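PDB 2OXB: beta-fructofuranosidase from Arabidopsis thaliana, which hydrolyses sucrose and 1-kestose, and to a lesser extent neokestose and levan, as a secreted cell-wall invertase of glycoside hydrolase family 32. Local coordinates for residues S124-L129 against D178-E183; K417-Y422 against H510-N515. The protein carries 1 engineered substitution. All coordinates share one frame; numbering follows the deposited sequence.

How the contacts relate
Contact 1 and contact 2 illustrate how an all-beta enzyme of two domains packs its loops separately in each. Contact 1 lies in the N-terminal beta-propeller, where residues 124-129, just after strand 121-123, meet the turn leading into strand 182-192. Contact 2 comes later along the chain, in the C-terminal beta-sandwich, where the connection between strands 406-415 and 423-431 lies against strand 510-515. The two follow one another in series and share no sheet. The centres of contact 1 and contact 2 are about 57 Å apart, on opposite sides of the chain's centre, and the nearest atoms of the two contacts remain about 45 Å apart. Both lie away from the sucrose-binding residues, so each concerns the packing of its own domain.

Contact 1 of 2, residues S124-L129 against D178-E183; sequences SPLNPL and DFLKWE
Leu129 packs against Trp182 and Leu180 where the loop after the outermost strand of one blade of the five-bladed beta-propeller meets the turn into the outermost strand of the next: residues 124-129 leave strand 121-123, and residues 178-183 lead into strand 182-192. Leu129 CB points at the partner segment and lies 4.0 Å from Trp182 CD1, on the pyrrole part of the indole. With CG anti to the carbonyl carbon (chi1 -84°), the chain then runs on beside the indole; Leu129 CG comes 3.8 Å from the backbone oxygen Leu180 O. At the tip, Leu129 CD2 approaches Trp182 NE1 at 3.6 Å, slanting in against the ring.

The far end of the same indole is used differently. Its CZ2 is centred over a face of the Phe179 ring, 3.7 Å above the plane, and Trp157 meets Phe179 edge-to-face. Farther out, at the exposed margin, the two leucines Leu126 and Leu180 touch through their CD1 methyls at 4.2 Å. Leu126 is presented from an ST turn, in which its own backbone N donates to Ser124 OG over 2.9 Å, with an N-H...O angle of 147°.

Contact 2 of 2, residues K417-Y422 against H510-N515; sequences KNLEEY and HLFAFN
In the connection joining the antiparallel neighbours 406-415 and 423-431, Lys417 and Leu419 come down on His510 and Phe512 of strand 510-515. The backbone itself does part of the touching: Lys417 CA sits 4.2 Å above one face of the His510 imidazole, displaced toward the rim and nearest to CE1. The lysine side chain starts out away from the strand and ends in a weak hydrogen bond from NZ to Leu503 O. Lys417 NZ stays 6.3 Å from His510 ND1, so these two atoms are not in contact.

Strand 510-515 pairs with 355-359 and 406-415 within one sheet of the C-terminal beta-sandwich, and the alternation of an extended strand turns His510, Phe512 and Phe514 to the side where the connection lies. Leu419 takes up a left-handed helical backbone conformation (phi 60°), and its CB does not aim at the strand. Its CD1 takes the extended position, anti to CA (chi2 -173°), while the other branch, Leu419 CD2, is the one that turns to the strand and comes 4.4 Å from Phe512 CD2, approaching the ring at a slant. The buried carboxylate of Glu421 is held by backbone groups, with OE1 accepting from both Leu503 N and Ala504 N, while Leu419 O lies in the plane of the Tyr422 ring, at its edge.

Contact 1 of 2, residues S124-L129 against D178-E183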
# COMPACT_ATOMS: atom_id res chain seq x y z
N SER A 124 7.96 20.58 -20.75
CA SER A 124 7.36 21.56 -21.66
C SER A 124 7.31 22.97 -21.09
O SER A 124 7.24 23.16 -19.88
CB SER A 124 5.94 21.14 -22.04
OG SER A 124 5.24 22.21 -22.64
N PRO A 125 7.35 23.98 -21.97
CA PRO A 125 7.31 25.41 -21.62
C PRO A 125 5.86 25.88 -21.50
O PRO A 125 5.56 26.92 -20.92
CB PRO A 125 8.02 26.07 -22.79
CG PRO A 125 7.50 25.26 -23.94
CD PRO A 125 7.58 23.82 -23.42
N LEU A 126 4.96 25.09 -22.09
CA LEU A 126 3.56 25.41 -22.05
C LEU A 126 3.02 25.13 -20.66
O LEU A 126 1.87 25.47 -20.37
CB LEU A 126 2.81 24.58 -23.08
CG LEU A 126 3.29 24.66 -24.53
CD1 LEU A 126 2.35 23.85 -25.41
CD2 LEU A 126 3.34 26.12 -25.01
N ASN A 127 3.82 24.52 -19.79
CA ASN A 127 3.36 24.22 -18.43
C ASN A 127 3.11 25.50 -17.63
O ASN A 127 3.80 26.51 -17.81
CB ASN A 127 4.37 23.34 -17.69
CG ASN A 127 4.52 21.97 -18.31
OD1 ASN A 127 3.56 21.42 -18.84
ND2 ASN A 127 5.71 21.40 -18.23
N PRO A 128 2.12 25.47 -16.72
CA PRO A 128 1.21 24.36 -16.39
C PRO A 128 0.05 24.18 -17.36
O PRO A 128 -0.45 25.16 -17.92
CB PRO A 128 0.69 24.76 -15.01
CG PRO A 128 0.55 26.24 -15.16
CD PRO A 128 1.88 26.61 -15.81
N LEU A 129 -0.38 22.93 -17.55
CA LEU A 129 -1.49 22.60 -18.45
C LEU A 129 -2.83 22.83 -17.74
O LEU A 129 -3.86 23.08 -18.37
CB LEU A 129 -1.40 21.13 -18.90
CG LEU A 129 -0.52 20.75 -20.10
CD1 LEU A 129 0.73 21.59 -20.12
CD2 LEU A 129 -0.17 19.27 -20.04
N ASP A 178 -5.92 16.45 -27.26
CA ASP A 178 -4.77 15.63 -27.67
C ASP A 178 -3.62 15.67 -26.68
O ASP A 178 -2.47 15.87 -27.07
CB ASP A 178 -4.25 16.09 -29.03
CG ASP A 178 -4.24 17.61 -29.18
OD1 ASP A 178 -3.87 18.32 -28.20
OD2 ASP A 178 -4.61 18.08 -30.29
N PHE A 179 -3.93 15.48 -25.40
CA PHE A 179 -2.92 15.48 -24.34
C PHE A 179 -2.14 16.78 -24.29
O PHE A 179 -0.96 16.79 -23.93
CB PHE A 179 -1.95 14.31 -24.52
CG PHE A 179 -1.54 13.64 -23.23
CD1 PHE A 179 -2.30 12.61 -22.69
CD2 PHE A 179 -0.38 14.03 -22.56
CE1 PHE A 179 -1.92 11.98 -21.51
CE2 PHE A 179 -0.00 13.41 -21.38
CZ PHE A 179 -0.77 12.38 -20.85
N LEU A 180 -2.78 17.88 -24.63
CA LEU A 180 -2.13 19.19 -24.61
C LEU A 180 -3.12 20.25 -24.12
O LEU A 180 -2.84 20.96 -23.16
CB LEU A 180 -1.62 19.54 -26.02
CG LEU A 180 -0.80 20.82 -26.20
CD1 LEU A 180 0.29 20.61 -27.23
CD2 LEU A 180 -1.72 21.97 -26.60
N LYS A 181 -4.27 20.34 -24.78
CA LYS A 181 -5.30 21.29 -24.38
C LYS A 181 -6.20 20.52 -23.43
O LYS A 181 -6.82 19.52 -23.82
CB LYS A 181 -6.11 21.73 -25.60
CG LYS A 181 -5.27 22.18 -26.78
CD LYS A 181 -6.11 22.26 -28.07
CE LYS A 181 -5.25 22.64 -29.27
NZ LYS A 181 -5.97 22.51 -30.58
N TRP A 182 -6.27 20.95 -22.18
CA TRP A 182 -7.11 20.25 -21.22
C TRP A 182 -8.27 21.10 -20.74
O TRP A 182 -8.10 22.17 -20.13
CB TRP A 182 -6.27 19.76 -20.04
CG TRP A 182 -5.17 18.82 -20.44
CD1 TRP A 182 -4.03 19.14 -21.12
CD2 TRP A 182 -5.09 17.41 -20.18
NE1 TRP A 182 -3.25 18.02 -21.30
CE2 TRP A 182 -3.88 16.95 -20.73
CE3 TRP A 182 -5.93 16.49 -19.54
CZ2 TRP A 182 -3.48 15.61 -20.66
CZ3 TRP A 182 -5.54 15.16 -19.47
CH2 TRP A 182 -4.32 14.73 -20.03
N GLU A 183 -9.47 20.61 -21.04
CA GLU A 183 -10.70 21.28 -20.66
C GLU A 183 -11.10 20.79 -19.27
O GLU A 183 -11.06 19.59 -18.98
CB GLU A 183 -11.81 20.96 -21.67
CG GLU A 183 -13.15 21.65 -21.39
CD GLU A 183 -13.17 23.13 -21.77
OE1 GLU A 183 -13.89 23.90 -21.09
OE2 GLU A 183 -12.48 23.52 -22.74

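Contact 2 of 2, residues K417-Y422 against H510-N515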
# COMPACT_ATOMS: atom_id res chain seq x y z
N LYS A 417 14.78 -11.95 23.31
CA LYS A 417 15.26 -13.19 23.91
C LYS A 417 14.11 -13.90 24.63
O LYS A 417 13.60 -14.93 24.17
CB LYS A 417 16.41 -12.91 24.89
CG LYS A 417 16.60 -11.44 25.22
CD LYS A 417 17.09 -10.62 24.02
CE LYS A 417 18.54 -10.93 23.70
NZ LYS A 417 19.17 -9.97 22.76
N ASN A 418 13.70 -13.32 25.76
CA ASN A 418 12.62 -13.84 26.60
C ASN A 418 11.32 -13.01 26.56
O ASN A 418 10.69 -12.79 27.59
CB ASN A 418 13.14 -13.90 28.04
CG ASN A 418 13.97 -12.68 28.40
OD1 ASN A 418 13.46 -11.56 28.44
ND2 ASN A 418 15.26 -12.89 28.64
N LEU A 419 10.96 -12.55 25.37
CA LEU A 419 9.74 -11.77 25.13
C LEU A 419 9.55 -10.43 25.84
O LEU A 419 8.41 -10.02 26.06
CB LEU A 419 8.50 -12.62 25.37
CG LEU A 419 8.11 -13.71 24.38
CD1 LEU A 419 6.76 -14.26 24.79
CD2 LEU A 419 8.05 -13.17 22.95
N GLU A 420 10.64 -9.74 26.18
CA GLU A 420 10.49 -8.44 26.83
C GLU A 420 9.93 -7.48 25.78
O GLU A 420 9.28 -6.49 26.11
CB GLU A 420 11.82 -7.93 27.40
CG GLU A 420 13.06 -8.08 26.52
CD GLU A 420 13.74 -9.42 26.68
OE1 GLU A 420 13.25 -10.41 26.10
OE2 GLU A 420 14.75 -9.49 27.41
N GLU A 421 10.20 -7.78 24.51
CA GLU A 421 9.69 -6.97 23.42
C GLU A 421 9.47 -7.88 22.22
O GLU A 421 10.38 -8.56 21.76
CB GLU A 421 10.65 -5.82 23.06
CG GLU A 421 11.90 -6.20 22.32
CD GLU A 421 12.90 -5.05 22.20
OE1 GLU A 421 14.00 -5.27 21.66
OE2 GLU A 421 12.58 -3.92 22.64
N TYR A 422 8.23 -7.92 21.73
CA TYR A 422 7.85 -8.75 20.59
C TYR A 422 6.66 -8.13 19.86
O TYR A 422 5.97 -7.25 20.39
CB TYR A 422 7.48 -10.17 21.06
CG TYR A 422 6.34 -10.17 22.05
CD1 TYR A 422 5.02 -10.24 21.63
CD2 TYR A 422 6.60 -9.95 23.41
CE1 TYR A 422 3.97 -10.08 22.54
CE2 TYR A 422 5.56 -9.78 24.33
CZ TYR A 422 4.25 -9.84 23.89
OH TYR A 422 3.23 -9.62 24.80
N HIS A 510 14.34 -13.50 17.27
CA HIS A 510 13.67 -14.78 17.45
C HIS A 510 12.26 -14.70 16.86
O HIS A 510 11.66 -13.63 16.78
CB HIS A 510 13.59 -15.15 18.94
CG HIS A 510 14.93 -15.30 19.61
ND1 HIS A 510 15.87 -14.29 19.64
CD2 HIS A 510 15.47 -16.33 20.30
CE1 HIS A 510 16.92 -14.68 20.33
NE2 HIS A 510 16.71 -15.92 20.74
N LEU A 511 11.75 -15.85 16.44
CA LEU A 511 10.41 -15.92 15.85
C LEU A 511 9.60 -16.78 16.80
O LEU A 511 10.18 -17.48 17.63
CB LEU A 511 10.49 -16.58 14.47
CG LEU A 511 9.41 -16.25 13.44
CD1 LEU A 511 9.31 -14.73 13.26
CD2 LEU A 511 9.75 -16.92 12.12
N PHE A 512 8.28 -16.74 16.68
CA PHE A 512 7.45 -17.51 17.59
C PHE A 512 6.06 -17.77 17.07
O PHE A 512 5.39 -16.86 16.60
CB PHE A 512 7.34 -16.80 18.94
CG PHE A 512 8.52 -17.01 19.85
CD1 PHE A 512 8.65 -18.20 20.57
CD2 PHE A 512 9.51 -16.03 19.96
CE1 PHE A 512 9.74 -18.42 21.40
CE2 PHE A 512 10.61 -16.23 20.78
CZ PHE A 512 10.73 -17.43 21.50
N ALA A 513 5.63 -19.02 17.16
CA ALA A 513 4.29 -19.36 16.73
C ALA A 513 3.55 -19.58 18.02
O ALA A 513 3.87 -20.51 18.77
CB ALA A 513 4.31 -20.62 15.90
N PHE A 514 2.57 -18.73 18.31
CA PHE A 514 1.83 -18.88 19.56
C PHE A 514 0.31 -19.08 19.45
O PHE A 514 -0.27 -19.10 18.36
CB PHE A 514 2.13 -17.70 20.50
CG PHE A 514 1.62 -16.37 20.01
CD1 PHE A 514 1.61 -15.27 20.85
CD2 PHE A 514 1.14 -16.23 18.71
CE1 PHE A 514 1.12 -14.04 20.41
CE2 PHE A 514 0.65 -15.00 18.26
CZ PHE A 514 0.64 -13.91 19.11
N ASN A 515 -0.31 -19.23 20.61
CA ASN A 515 -1.74 -19.45 20.77
C ASN A 515 -1.96 -19.39 22.27
O ASN A 515 -1.85 -20.40 22.95
CB ASN A 515 -2.15 -20.82 20.21
CG ASN A 515 -3.52 -21.27 20.69
OD1 ASN A 515 -4.50 -20.51 20.65
ND2 ASN A 515 -3.60 -22.52 21.13